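Local structure of STM4351 (Salmonella enterica, 2Y7I) at residues L93-V97 with E179-D183; T7-S13 with F66-A71; A17-F21 with E224-T228; L117-H123 with D140-N144; F85-Y89 with L210-K214. The protein binds arginine with high specificity in the periplasm, as a solute-binding protein that probably hands its ligand on for uptake. All coordinates share one frame; numbering follows the deposited sequence. Where two conformers were deposited one is given.

Contact 1 (L93-V97 with E179-D183); sequences LSAVV and ERASD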
# COMPACT_ATOMS: atom_id res chain seq x y z
N LEU A 93 -9.62 12.29 -1.64
CA LEU A 93 -10.61 12.14 -2.69
C LEU A 93 -11.58 13.31 -2.79
O LEU A 93 -11.44 14.32 -2.07
CB LEU A 93 -11.35 10.79 -2.57
CG LEU A 93 -10.75 9.48 -3.09
CD1 LEU A 93 -9.88 9.67 -4.35
CD2 LEU A 93 -9.97 8.77 -1.99
N SER A 94 -12.56 13.19 -3.69
CA SER A 94 -13.52 14.25 -3.95
C SER A 94 -14.54 14.41 -2.82
O SER A 94 -14.86 13.45 -2.11
CB SER A 94 -14.24 14.03 -5.28
OG SER A 94 -13.33 14.17 -6.36
N ALA A 95 -15.02 15.64 -2.65
CA ALA A 95 -15.96 15.96 -1.61
C ALA A 95 -17.36 15.98 -2.22
O ALA A 95 -17.52 16.33 -3.39
CB ALA A 95 -15.63 17.28 -0.97
N VAL A 96 -18.35 15.60 -1.43
CA VAL A 96 -19.72 15.53 -1.90
C VAL A 96 -20.68 16.17 -0.92
O VAL A 96 -20.38 16.29 0.29
CB VAL A 96 -20.16 14.05 -2.20
CG1 VAL A 96 -19.34 13.43 -3.34
CG2 VAL A 96 -20.10 13.18 -0.95
N VAL A 97 -21.84 16.59 -1.42
CA VAL A 97 -22.93 17.03 -0.58
C VAL A 97 -23.93 15.90 -0.52
O VAL A 97 -24.18 15.22 -1.52
CB VAL A 97 -23.65 18.28 -1.14
CG1 VAL A 97 -24.70 18.79 -0.14
CG2 VAL A 97 -22.64 19.38 -1.44
N GLU A 179 -23.34 17.12 -8.43
CA GLU A 179 -22.12 17.90 -8.58
C GLU A 179 -21.20 17.67 -7.39
O GLU A 179 -21.60 17.89 -6.24
CB GLU A 179 -22.39 19.41 -8.74
CG GLU A 179 -21.10 20.21 -9.01
CD GLU A 179 -21.30 21.70 -9.16
OE1 GLU A 179 -22.44 22.21 -9.02
OE2 GLU A 179 -20.28 22.38 -9.42
N ARG A 180 -19.98 17.23 -7.67
CA ARG A 180 -18.96 17.04 -6.66
C ARG A 180 -17.95 18.19 -6.69
O ARG A 180 -17.91 18.96 -7.65
CB ARG A 180 -18.25 15.71 -6.88
CG ARG A 180 -19.23 14.55 -6.90
CD ARG A 180 -18.55 13.21 -6.88
NE ARG A 180 -19.54 12.14 -6.83
CZ ARG A 180 -19.31 10.90 -6.41
NH1 ARG A 180 -18.09 10.55 -6.00
NH2 ARG A 180 -20.29 10.01 -6.41
N ALA A 181 -17.15 18.28 -5.63
CA ALA A 181 -16.10 19.30 -5.54
C ALA A 181 -14.75 18.61 -5.58
O ALA A 181 -14.48 17.70 -4.78
CB ALA A 181 -16.24 20.10 -4.26
N SER A 182 -13.90 19.04 -6.50
CA SER A 182 -12.61 18.40 -6.73
C SER A 182 -11.45 19.38 -6.84
O SER A 182 -10.29 18.96 -6.90
CB SER A 182 -12.67 17.53 -7.99
OG SER A 182 -13.35 16.31 -7.74
N ASP A 183 -11.78 20.68 -6.85
CA ASP A 183 -10.79 21.77 -7.07
C ASP A 183 -9.44 21.42 -6.43
O ASP A 183 -9.36 21.28 -5.20
CB ASP A 183 -11.35 23.09 -6.52
CG ASP A 183 -10.44 24.30 -6.82
OD1 ASP A 183 -9.21 24.14 -6.99
OD2 ASP A 183 -10.97 25.43 -6.85
O HOH W 1 -21.83 16.21 -4.25
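Ala95 and Ala181 face each other as a single antiparallel hydrogen-bonded pair and exchange two main-chain bonds. Ala95 N gives to Ala181 O at 3.0 Å, with the donor in the plane of that carbonyl. Ala181 N gives back to Ala95 O at 3.0 Å; it is tilted 22° from the carbonyl plane, yet the bond is almost straight, 179° at the hydrogen. Two residues along, direct pairing gives way to a water that accepts from Val97 N and donates to Glu179 O at 2.6 Å, so both groups are satisfied through it. At the other end the hydroxyls of Ser94 and Ser182 come together, but each serine was modelled in two conformers and their very short bond is doubtful. Val96 and Arg180 extend together in one direction. The CG1 methyl of Val96, anti to the carbonyl carbon (chi1 -64°), sits 3.6 Å from Arg180 CD and over one face of the guanidinium, toward its rim, while helix 161-168 meets Val96 through Val161 and Ile164. Phe158 of strand 156-160 packs on both alanines. The loop after edge strand 174-176 is thus tied to strand 95-100 chiefly by its main chain, with side chains adding apolar contact and no salt bridge.

Contact 2 (T7-S13 with F66-A71); sequences TLHFGTS and FDAVIA. With ZN (zinc ion), chain E; ARG (arginine), chain C.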
# COMPACT_ATOMS: atom_id res chain seq x y z
N THR A 7 4.75 3.80 24.21
CA THR A 7 3.37 4.02 23.82
C THR A 7 3.26 5.32 23.04
O THR A 7 3.58 6.40 23.54
CB THR A 7 2.41 4.02 25.05
OG1 THR A 7 2.49 2.76 25.71
CG2 THR A 7 0.96 4.25 24.61
N LEU A 8 2.80 5.19 21.79
CA LEU A 8 2.61 6.32 20.90
C LEU A 8 1.18 6.84 21.06
O LEU A 8 0.20 6.11 20.86
CB LEU A 8 2.88 5.86 19.46
CG LEU A 8 3.17 6.87 18.36
CD1 LEU A 8 4.33 7.80 18.74
CD2 LEU A 8 3.51 6.12 17.07
N HIS A 9 1.07 8.11 21.46
CA HIS A 9 -0.22 8.73 21.75
C HIS A 9 -0.74 9.47 20.52
O HIS A 9 -0.12 10.43 20.08
CB HIS A 9 -0.11 9.67 22.96
CG HIS A 9 0.42 9.02 24.20
ND1 HIS A 9 1.75 9.02 24.54
CD2 HIS A 9 -0.21 8.33 25.18
CE1 HIS A 9 1.92 8.37 25.68
NE2 HIS A 9 0.74 7.93 26.09
N PHE A 10 -1.84 8.98 19.96
CA PHE A 10 -2.48 9.58 18.79
C PHE A 10 -3.69 10.39 19.20
O PHE A 10 -4.44 9.97 20.08
CB PHE A 10 -2.97 8.51 17.83
CG PHE A 10 -1.91 7.92 16.96
CD1 PHE A 10 -1.14 6.84 17.41
CD2 PHE A 10 -1.69 8.40 15.67
CE1 PHE A 10 -0.16 6.27 16.58
CE2 PHE A 10 -0.70 7.84 14.83
CZ PHE A 10 0.07 6.77 15.30
N GLY A 11 -3.87 11.54 18.57
CA GLY A 11 -5.10 12.30 18.68
C GLY A 11 -5.90 12.06 17.42
O GLY A 11 -5.33 11.97 16.32
N THR A 12 -7.22 11.95 17.57
CA THR A 12 -8.13 11.80 16.45
C THR A 12 -9.51 12.39 16.79
O THR A 12 -9.77 12.79 17.93
CB THR A 12 -8.29 10.31 16.01
OG1 THR A 12 -8.86 10.25 14.70
CG2 THR A 12 -9.18 9.53 16.98
N SER A 13 -10.38 12.45 15.79
CA SER A 13 -11.76 12.86 15.97
C SER A 13 -12.65 11.77 15.41
O SER A 13 -12.85 11.68 14.19
CB SER A 13 -12.05 14.17 15.24
OG SER A 13 -13.36 14.61 15.54
N PHE A 66 -0.26 15.15 22.41
CA PHE A 66 0.01 13.81 21.89
C PHE A 66 1.18 13.83 20.90
O PHE A 66 1.67 14.89 20.53
CB PHE A 66 -1.24 13.12 21.31
CG PHE A 66 -2.34 14.06 20.88
CD1 PHE A 66 -2.23 14.82 19.72
CD2 PHE A 66 -3.52 14.14 21.62
CE1 PHE A 66 -3.26 15.66 19.31
CE2 PHE A 66 -4.56 14.99 21.22
CZ PHE A 66 -4.43 15.75 20.06
N ASP A 67 1.62 12.65 20.51
CA ASP A 67 2.79 12.50 19.64
C ASP A 67 2.44 12.67 18.17
O ASP A 67 3.27 13.14 17.39
CB ASP A 67 3.41 11.13 19.84
CG ASP A 67 3.81 10.90 21.27
OD1 ASP A 67 4.62 11.70 21.79
OD2 ASP A 67 3.28 9.94 21.88
N ALA A 68 1.23 12.28 17.79
CA ALA A 68 0.85 12.22 16.39
C ALA A 68 -0.66 12.37 16.24
O ALA A 68 -1.41 12.18 17.20
CB ALA A 68 1.33 10.92 15.75
N VAL A 69 -1.09 12.73 15.04
CA VAL A 69 -2.50 12.87 14.73
C VAL A 69 -2.78 12.03 13.50
O VAL A 69 -2.04 12.10 12.50
CB VAL A 69 -2.88 14.37 14.47
CG1 VAL A 69 -4.19 14.49 13.71
CG2 VAL A 69 -2.97 15.12 15.79
N ILE A 70 -3.83 11.22 13.58
CA ILE A 70 -4.38 10.55 12.40
C ILE A 70 -5.90 10.74 12.43
O ILE A 70 -6.55 10.42 13.44
CB ILE A 70 -3.92 9.06 12.32
CG1 ILE A 70 -4.16 8.49 10.91
CG2 ILE A 70 -4.56 8.18 13.43
CD1 ILE A 70 -3.63 7.04 10.71
N ALA A 71 -6.46 11.31 11.36
CA ALA A 71 -7.88 11.68 11.37
C ALA A 71 -8.47 11.98 10.00
O ALA A 71 -9.18 12.98 9.83
CB ALA A 71 -8.11 12.88 12.32
ZN ZN E . 3.36 10.18 23.92
N ARG C . -10.61 15.11 4.87
CA ARG C . -11.17 16.38 5.44
C ARG C . -10.04 17.30 5.87
O ARG C . -10.29 18.38 6.39
CB ARG C . -12.11 16.09 6.63
CG ARG C . -11.46 15.24 7.74
CD ARG C . -12.36 15.10 8.97
NE ARG C . -11.85 14.03 9.84
CZ ARG C . -12.39 13.67 11.00
NH1 ARG C . -13.47 14.29 11.48
NH2 ARG C . -11.84 12.69 11.69
OXT ARG C . -8.85 16.96 5.72
O HOH W 2 2.42 12.07 24.35
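His9 and Asp67 both turn CG anti to the carbonyl carbon (chi1 -57° and -58°), which brings imidazole and carboxylate, their planes 41° apart, to one zinc ion. His9 ND1 and Asp67 OD2 each bind the metal at 2.1 Å, and a water takes a further site. Asp67 OD2 also accepts from His9 N at 2.9 Å, using the anti lone pair, so main chain and metal together fix the carboxylate. His9 O is gripped twice, by the N-H groups of Asp67 and Ala68. From here the segments run as parallel strands: Gly11 N gives to Ala68 O, and Ile70 N to Gly11 O. Strand 7-12 is the middle of a three-stranded parallel sheet, flanked by 46-51 and 68-69, the order 2-1-3 of an alpha/beta lobe of a periplasmic binding protein. On one face the Phe10 ring packs against Ala68 CB and Ile70 CG2, with Cys40 of helix 31-42 beyond. On the other, Gly11 CA stands 3.6 Å from the centroid of the Phe66 ring, a CH-pi contact over its centre. Thr12 OG1 donates to Ile70 O at 2.6 Å, a side-chain bond that follows the main-chain ladder. At their C-terminal ends lies the ligand: arginine NH2 gives to Ser13 O at 2.9 Å, and arginine NE to Ala71 O at 2.9 Å.

Contact 3 (A17-F21 with E224-T228); sequences APYEF and EKWFT. With ARG (arginine), chain C.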
# COMPACT_ATOMS: atom_id res chain seq x y z
N ALA A 17 -16.81 7.84 10.40
CA ALA A 17 -16.77 6.50 9.80
C ALA A 17 -16.64 6.65 8.29
O ALA A 17 -17.28 7.54 7.72
CB ALA A 17 -18.05 5.71 10.14
N PRO A 18 -15.85 5.78 7.63
CA PRO A 18 -15.11 4.61 8.15
C PRO A 18 -13.66 4.89 8.58
O PRO A 18 -12.92 3.94 8.85
CB PRO A 18 -15.07 3.69 6.92
CG PRO A 18 -14.87 4.66 5.78
CD PRO A 18 -15.68 5.90 6.16
N TYR A 19 -13.24 6.15 8.58
CA TYR A 19 -11.88 6.52 8.97
C TYR A 19 -11.66 6.27 10.48
O TYR A 19 -10.75 5.56 10.86
CB TYR A 19 -11.61 7.99 8.62
CG TYR A 19 -11.74 8.32 7.14
CD1 TYR A 19 -10.69 8.07 6.27
CD2 TYR A 19 -12.93 8.85 6.62
CE1 TYR A 19 -10.81 8.36 4.91
CE2 TYR A 19 -13.05 9.15 5.28
CZ TYR A 19 -11.99 8.90 4.43
OH TYR A 19 -12.10 9.18 3.09
N GLU A 20 -12.53 6.86 11.30
CA GLU A 20 -12.51 6.66 12.75
C GLU A 20 -13.87 7.00 13.31
O GLU A 20 -14.48 8.01 12.93
CB GLU A 20 -11.45 7.52 13.46
CG GLU A 20 -11.45 9.00 13.04
CD GLU A 20 -10.47 9.27 11.93
OE1 GLU A 20 -9.44 8.57 11.91
OE2 GLU A 20 -10.72 10.16 11.09
N PHE A 21 -14.35 6.12 14.19
CA PHE A 21 -15.66 6.25 14.80
C PHE A 21 -15.72 5.37 16.05
O PHE A 21 -14.77 4.64 16.36
CB PHE A 21 -16.78 5.93 13.80
CG PHE A 21 -16.80 4.50 13.31
CD1 PHE A 21 -15.94 4.08 12.29
CD2 PHE A 21 -17.72 3.59 13.84
CE1 PHE A 21 -15.98 2.77 11.82
CE2 PHE A 21 -17.76 2.28 13.38
CZ PHE A 21 -16.88 1.87 12.36
N GLU A 224 -10.12 -2.86 1.52
CA GLU A 224 -11.25 -3.73 1.21
C GLU A 224 -12.30 -3.72 2.33
O GLU A 224 -13.50 -3.57 2.06
CB GLU A 224 -10.75 -5.15 0.94
CG GLU A 224 -11.81 -6.24 0.81
CD GLU A 224 -11.21 -7.62 0.61
OE1 GLU A 224 -10.12 -7.91 1.17
OE2 GLU A 224 -11.82 -8.43 -0.10
N LYS A 225 -11.86 -3.86 3.57
CA LYS A 225 -12.78 -3.88 4.71
C LYS A 225 -13.56 -2.57 4.86
O LYS A 225 -14.78 -2.58 5.00
CB LYS A 225 -12.04 -4.18 6.01
CG LYS A 225 -12.91 -3.96 7.25
CD LYS A 225 -12.30 -4.52 8.50
CE LYS A 225 -13.34 -4.51 9.61
NZ LYS A 225 -12.82 -5.18 10.84
N TRP A 226 -12.83 -1.45 4.83
CA TRP A 226 -13.39 -0.17 5.23
C TRP A 226 -13.98 0.67 4.11
O TRP A 226 -14.84 1.52 4.36
CB TRP A 226 -12.35 0.63 6.02
CG TRP A 226 -12.01 0.03 7.37
CD1 TRP A 226 -10.81 -0.54 7.74
CD2 TRP A 226 -12.87 -0.06 8.51
NE1 TRP A 226 -10.88 -0.97 9.05
CE2 TRP A 226 -12.13 -0.69 9.54
CE3 TRP A 226 -14.19 0.33 8.76
CZ2 TRP A 226 -12.67 -0.93 10.81
CZ3 TRP A 226 -14.73 0.08 10.02
CH2 TRP A 226 -13.98 -0.54 11.03
N PHE A 227 -13.55 0.43 2.87
CA PHE A 227 -13.95 1.29 1.74
C PHE A 227 -14.87 0.64 0.69
O PHE A 227 -15.32 1.32 -0.23
CB PHE A 227 -12.72 1.95 1.10
CG PHE A 227 -12.00 2.91 2.01
CD1 PHE A 227 -12.60 4.10 2.41
CD2 PHE A 227 -10.73 2.63 2.48
CE1 PHE A 227 -11.95 4.98 3.28
CE2 PHE A 227 -10.06 3.52 3.33
CZ PHE A 227 -10.67 4.69 3.73
N THR A 228 -15.15 -0.66 0.83
CA THR A 228 -16.08 -1.35 -0.08
C THR A 228 -17.55 -1.12 0.27
O THR A 228 -17.91 -0.12 0.92
CB THR A 228 -15.81 -2.88 -0.12
OG1 THR A 228 -14.42 -3.10 -0.41
CG2 THR A 228 -16.67 -3.59 -1.18
N ARG C . -10.61 15.11 4.87
CA ARG C . -11.17 16.38 5.44
C ARG C . -10.04 17.30 5.87
O ARG C . -10.29 18.38 6.39
CB ARG C . -12.11 16.09 6.63
CG ARG C . -11.46 15.24 7.74
CD ARG C . -12.36 15.10 8.97
NE ARG C . -11.85 14.03 9.84
CZ ARG C . -12.39 13.67 11.00
NH1 ARG C . -13.47 14.29 11.48
NH2 ARG C . -11.84 12.69 11.69
OXT ARG C . -8.85 16.96 5.72
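Pro18, which follows a cis peptide bond, presses against the C-terminal part of helix 217-227, its CB 3.4 Å from Trp226 O. Its CG meets Phe227 CE1 at 3.9 Å, while its carbonyl oxygen lies over one face of the Trp226 indole. Phe227 turns its edge toward the face of Tyr19 in an offset edge-to-face pair, centroids 5.6 Å apart and planes at 64°. Phe21, whose chi1 of 65° sets CG between backbone N and carbonyl carbon, reaches Trp226 with its ring edge, Phe21 CE1 lying 3.5 Å from Trp226 CZ3. No hydrogen bond joins the segments; the indole N-H is taken by Asp34. This tight apolar side contrasts with the outer one, where Glu224, Lys225 and Thr228 are exposed, though Glu224 packs on Glu224 of the second subunit. There Lys225 CG covers the other face of the indole, and Thr228 OG1 bonds back to Glu224 O at 2.7 Å. Tyr19 and Glu20 form a beta bulge opposite Tyr16; Glu20 turns away from the helix, and its OE2 accepts from NH2 of the bound arginine at 2.8 Å. The contact thus lies next to the pocket, to which Glu20 belongs, wedged between helix 161-168, whose Ala162 touches Tyr19 and Phe227, and the start of helix 31-42, where Phe31 meets Trp226 and Phe227.

Contact 4 (L117-H123 with D140-N144); sequences LENGTTH and DSYLN. With ZN (zinc ion), chain D; ARG (arginine), chain C.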
# COMPACT_ATOMS: atom_id res chain seq x y z
N LEU A 117 -21.05 21.38 7.73
CA LEU A 117 -19.70 20.84 7.52
C LEU A 117 -18.92 20.98 8.82
O LEU A 117 -19.39 21.60 9.77
CB LEU A 117 -18.99 21.56 6.36
CG LEU A 117 -19.19 23.09 6.27
CD1 LEU A 117 -18.33 23.85 7.28
CD2 LEU A 117 -18.92 23.59 4.87
N GLU A 118 -17.73 20.39 8.87
CA GLU A 118 -16.94 20.40 10.10
C GLU A 118 -15.95 21.55 10.14
O GLU A 118 -15.31 21.85 9.13
CB GLU A 118 -16.18 19.08 10.22
CG GLU A 118 -15.86 18.60 11.63
CD GLU A 118 -15.47 17.13 11.63
OE1 GLU A 118 -14.68 16.76 10.77
OE2 GLU A 118 -16.00 16.34 12.45
N ASN A 119 -15.82 22.19 11.31
CA ASN A 119 -14.82 23.24 11.55
C ASN A 119 -13.43 22.71 11.27
O ASN A 119 -13.12 21.58 11.64
CB ASN A 119 -14.88 23.71 13.00
CG ASN A 119 -15.91 24.79 13.23
OD1 ASN A 119 -15.98 25.75 12.46
ND2 ASN A 119 -16.71 24.64 14.29
N GLY A 120 -12.58 23.52 10.65
CA GLY A 120 -11.17 23.17 10.45
C GLY A 120 -10.84 22.32 9.23
O GLY A 120 -9.66 22.01 8.98
N THR A 121 -11.86 21.99 8.45
CA THR A 121 -11.71 21.06 7.31
C THR A 121 -11.44 21.74 5.97
O THR A 121 -11.69 22.94 5.79
CB THR A 121 -12.93 20.11 7.16
OG1 THR A 121 -14.11 20.86 6.82
CG2 THR A 121 -13.16 19.33 8.43
N THR A 122 -10.95 20.94 5.03
CA THR A 122 -10.87 21.31 3.61
C THR A 122 -12.24 21.76 3.11
O THR A 122 -12.35 22.72 2.36
CB THR A 122 -10.43 20.11 2.77
OG1 THR A 122 -11.23 18.98 3.14
CG2 THR A 122 -8.97 19.76 3.04
N HIS A 123 -13.27 21.03 3.53
CA HIS A 123 -14.62 21.29 3.09
C HIS A 123 -15.10 22.67 3.49
O HIS A 123 -15.75 23.37 2.70
CB HIS A 123 -15.57 20.21 3.61
CG HIS A 123 -15.03 18.83 3.43
ND1 HIS A 123 -14.71 18.33 2.19
CD2 HIS A 123 -14.72 17.87 4.33
CE1 HIS A 123 -14.24 17.10 2.33
NE2 HIS A 123 -14.24 16.80 3.62
N ASP A 140 -18.59 20.96 15.21
CA ASP A 140 -17.43 20.17 15.63
C ASP A 140 -17.64 18.65 15.55
O ASP A 140 -16.88 17.87 16.12
CB ASP A 140 -16.92 20.60 17.02
CG ASP A 140 -16.00 21.80 16.94
OD1 ASP A 140 -15.99 22.45 15.87
OD2 ASP A 140 -15.29 22.10 17.91
N SER A 141 -18.70 18.24 14.85
CA SER A 141 -18.94 16.81 14.65
C SER A 141 -19.93 16.59 13.53
O SER A 141 -21.05 17.10 13.59
CB SER A 141 -19.49 16.18 15.94
OG SER A 141 -19.88 14.84 15.71
N TYR A 142 -19.50 15.84 12.51
CA TYR A 142 -20.41 15.44 11.43
C TYR A 142 -21.69 14.78 11.97
O TYR A 142 -22.75 14.92 11.37
CB TYR A 142 -19.68 14.61 10.34
CG TYR A 142 -19.00 15.50 9.31
CD1 TYR A 142 -19.75 16.18 8.35
CD2 TYR A 142 -17.61 15.70 9.32
CE1 TYR A 142 -19.14 17.03 7.41
CE2 TYR A 142 -16.99 16.53 8.38
CZ TYR A 142 -17.76 17.20 7.43
OH TYR A 142 -17.17 18.07 6.51
N LEU A 143 -21.61 14.15 13.14
CA LEU A 143 -22.81 13.53 13.74
C LEU A 143 -23.92 14.55 14.05
O LEU A 143 -25.11 14.31 13.80
CB LEU A 143 -22.47 12.72 15.00
CG LEU A 143 -21.29 11.73 15.07
CD1 LEU A 143 -21.42 10.81 16.29
CD2 LEU A 143 -21.10 10.91 13.79
N ASN A 144 -23.54 15.70 14.60
CA ASN A 144 -24.51 16.78 14.84
C ASN A 144 -25.04 17.38 13.54
O ASN A 144 -26.19 17.80 13.47
CB ASN A 144 -23.87 17.87 15.68
CG ASN A 144 -23.40 17.36 17.03
OD1 ASN A 144 -22.22 17.43 17.35
ND2 ASN A 144 -24.32 16.85 17.83
ZN ZN D . -14.12 23.52 17.69
N ARG C . -10.61 15.11 4.87
CA ARG C . -11.17 16.38 5.44
C ARG C . -10.04 17.30 5.87
O ARG C . -10.29 18.38 6.39
CB ARG C . -12.11 16.09 6.63
CG ARG C . -11.46 15.24 7.74
CD ARG C . -12.36 15.10 8.97
NE ARG C . -11.85 14.03 9.84
CZ ARG C . -12.39 13.67 11.00
NH1 ARG C . -13.47 14.29 11.48
NH2 ARG C . -11.84 12.69 11.69
OXT ARG C . -8.85 16.96 5.72
O HOH W 3 -14.63 17.00 15.02
O HOH W 4 -13.84 20.46 14.07
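A type II turn from Glu118 to Thr121 leads from strand 114-118 into helix 122-130; Glu118 and Asp140, at or just past the ends of neighbouring strands, have CA atoms 5.6 Å apart. Glu118 sends an extended side chain past Tyr142, carboxylate and ring planes 63° apart, with its CB 3.2 Å from Tyr142 CE2. OE1 of Glu118 accepts from NH1 of the bound arginine at 2.8 Å; OE2 accepts from Thr15 OG1 and, weakly, from a water that also donates to Asp140 O. Tyr142 OH bonds to Phe158 O, and Glu118 N gives Tyr142 OH only a weak bond of 3.4 Å. The strand, helix 122-130 and strand 135-139 form a beta-alpha-beta unit with neighbouring parallel strands, and Asp140 and Ser141 lead on into helix 142-150. Ser141 is the N-cap of that helix, its OG accepting from Leu143 N; Thr121 caps the other helix through Gln124 N and gives its own hydroxyl to Glu118 O at 2.8 Å. Asn119 was modelled twice, so its ND2 bond to Asp140 OD1 is uncertain. Asp140 OD2 binds a zinc ion at 1.9 Å, shared with Asp55. At the first turn of helix 122-130, Thr122 N donates to the carboxylate O of the arginine ligand at 3.0 Å; His123 bonds through ND1 to Tyr187 OH and through NE2 to Asp160, another ligand partner, and His123 CD2 lies 3.3 Å from Tyr142 OH.

Contact 5 (F85-Y89 with L210-K214); sequences FSQPY and LDKVK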
# COMPACT_ATOMS: atom_id res chain seq x y z
N PHE A 85 3.99 16.28 8.10
CA PHE A 85 3.27 15.07 7.71
C PHE A 85 4.18 13.94 7.26
O PHE A 85 5.26 14.17 6.71
CB PHE A 85 2.29 15.36 6.57
CG PHE A 85 1.05 16.10 6.99
CD1 PHE A 85 -0.00 15.43 7.62
CD2 PHE A 85 0.91 17.45 6.71
CE1 PHE A 85 -1.17 16.11 7.99
CE2 PHE A 85 -0.25 18.14 7.07
CZ PHE A 85 -1.29 17.47 7.71
N SER A 86 3.72 12.72 7.50
CA SER A 86 4.26 11.53 6.87
C SER A 86 3.98 11.56 5.37
O SER A 86 3.27 12.43 4.87
CB SER A 86 3.60 10.28 7.46
OG SER A 86 2.21 10.25 7.13
N GLN A 87 4.56 10.59 4.68
CA GLN A 87 4.17 10.23 3.33
C GLN A 87 2.65 10.00 3.33
O GLN A 87 2.07 9.68 4.38
CB GLN A 87 4.88 8.93 2.93
CG GLN A 87 4.50 7.74 3.84
CD GLN A 87 5.14 6.44 3.42
OE1 GLN A 87 4.63 5.73 2.55
NE2 GLN A 87 6.27 6.12 4.04
N PRO A 88 2.00 10.16 2.17
CA PRO A 88 0.58 9.83 2.14
C PRO A 88 0.36 8.37 2.51
O PRO A 88 1.15 7.51 2.11
CB PRO A 88 0.18 10.09 0.68
CG PRO A 88 1.46 10.02 -0.09
CD PRO A 88 2.50 10.56 0.84
N TYR A 89 -0.67 8.08 3.29
CA TYR A 89 -1.01 6.68 3.55
C TYR A 89 -2.26 6.26 2.77
O TYR A 89 -2.49 5.07 2.57
CB TYR A 89 -1.12 6.34 5.05
CG TYR A 89 -2.27 7.01 5.77
CD1 TYR A 89 -3.53 6.41 5.85
CD2 TYR A 89 -2.09 8.25 6.39
CE1 TYR A 89 -4.59 7.03 6.51
CE2 TYR A 89 -3.16 8.88 7.04
CZ TYR A 89 -4.39 8.27 7.10
OH TYR A 89 -5.44 8.90 7.76
N LEU A 210 5.38 2.93 7.78
CA LEU A 210 4.40 3.04 6.69
C LEU A 210 4.88 2.38 5.38
O LEU A 210 4.08 1.74 4.68
CB LEU A 210 4.02 4.51 6.43
CG LEU A 210 2.96 5.15 7.33
CD1 LEU A 210 2.86 6.63 7.08
CD2 LEU A 210 1.59 4.48 7.13
N ASP A 211 6.17 2.51 5.07
CA ASP A 211 6.76 1.83 3.91
C ASP A 211 6.47 0.33 3.96
O ASP A 211 6.09 -0.27 2.95
CB ASP A 211 8.28 2.02 3.86
CG ASP A 211 8.68 3.40 3.41
OD1 ASP A 211 7.80 4.19 3.04
OD2 ASP A 211 9.89 3.69 3.42
N LYS A 212 6.66 -0.25 5.14
CA LYS A 212 6.37 -1.65 5.35
C LYS A 212 4.87 -1.96 5.36
O LYS A 212 4.45 -2.89 4.68
CB LYS A 212 7.04 -2.16 6.64
CG LYS A 212 8.56 -2.24 6.52
CD LYS A 212 9.20 -2.59 7.85
CE LYS A 212 10.70 -2.71 7.71
NZ LYS A 212 11.40 -2.53 9.02
N VAL A 213 4.08 -1.19 6.11
CA VAL A 213 2.63 -1.43 6.18
C VAL A 213 1.98 -1.33 4.80
O VAL A 213 1.18 -2.18 4.43
CB VAL A 213 1.92 -0.47 7.19
CG1 VAL A 213 0.40 -0.58 7.08
CG2 VAL A 213 2.37 -0.78 8.63
N LYS A 214 2.36 -0.30 4.04
CA LYS A 214 1.77 -0.09 2.71
C LYS A 214 2.15 -1.16 1.69
O LYS A 214 1.45 -1.33 0.67
CB LYS A 214 2.09 1.32 2.19
CG LYS A 214 1.37 2.42 2.96
CD LYS A 214 1.96 3.79 2.70
CE LYS A 214 1.72 4.24 1.25
NZ LYS A 214 2.53 5.45 0.92
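Lys214 and Gln87 run antiparallel alongside one another until the ammonium meets the amide: Lys214 NZ gives to Gln87 OE1 at 2.7 Å, in the carbonyl plane and on a lone pair. The same nitrogen gives to Pro88 O at 2.8 Å, nearly along the C=O axis. A bend at chi3 (67°) of an otherwise extended lysine lets NZ serve both oxygens. Gln87 NE2 donates to Asp211 OD1 at 2.7 Å, from 41° above the carboxylate plane, so the amide is held at O and N alike. Leu210 packs against it, CB 3.7 Å from Gln87 NE2, while its CD1 touches Ser86 CB and its CD2 lies 3.9 Å from Tyr89 CB. Leu210, Asp211 and Lys214 line one face of helix 200-214 near its C-terminal end, and this packing of loop 85-89 on the helix lies at the interface with the second subunit. Around this first shell, Ser86 OG donates to Gln87 O at 2.8 Å and is bonded to Ile193 N, Asn207 OD1 takes Gln87 N, and Asp32 takes Tyr89 OH. Across the dimer, Lys214 NZ reaches Asp211 O of the second subunit, and Lys214 of that subunit returns the bond to Asp211 O here.

Contacts 2, 4 and 5 are largely buried, contacts 1 and 3 partly so. Contacts 2 and 4 belong to different sheets yet present groups to the same arginine, contact 2 through main-chain oxygens and contact 4 through a carboxylate and a helix N-terminus; contact 2 gives two ligands to one zinc ion and contact 4 one ligand to another. Contact 3, mostly aromatic and without a hydrogen bond between its segments, lends Glu20 to that pocket. Contact 1 lies on the same sheet as contact 4, Ala95 packing on His123, but joins a strand to a loop by backbone bonds. Contact 5 relies on polar side chains and faces the second subunit; Tyr89 and Ile70 link it to contact 2.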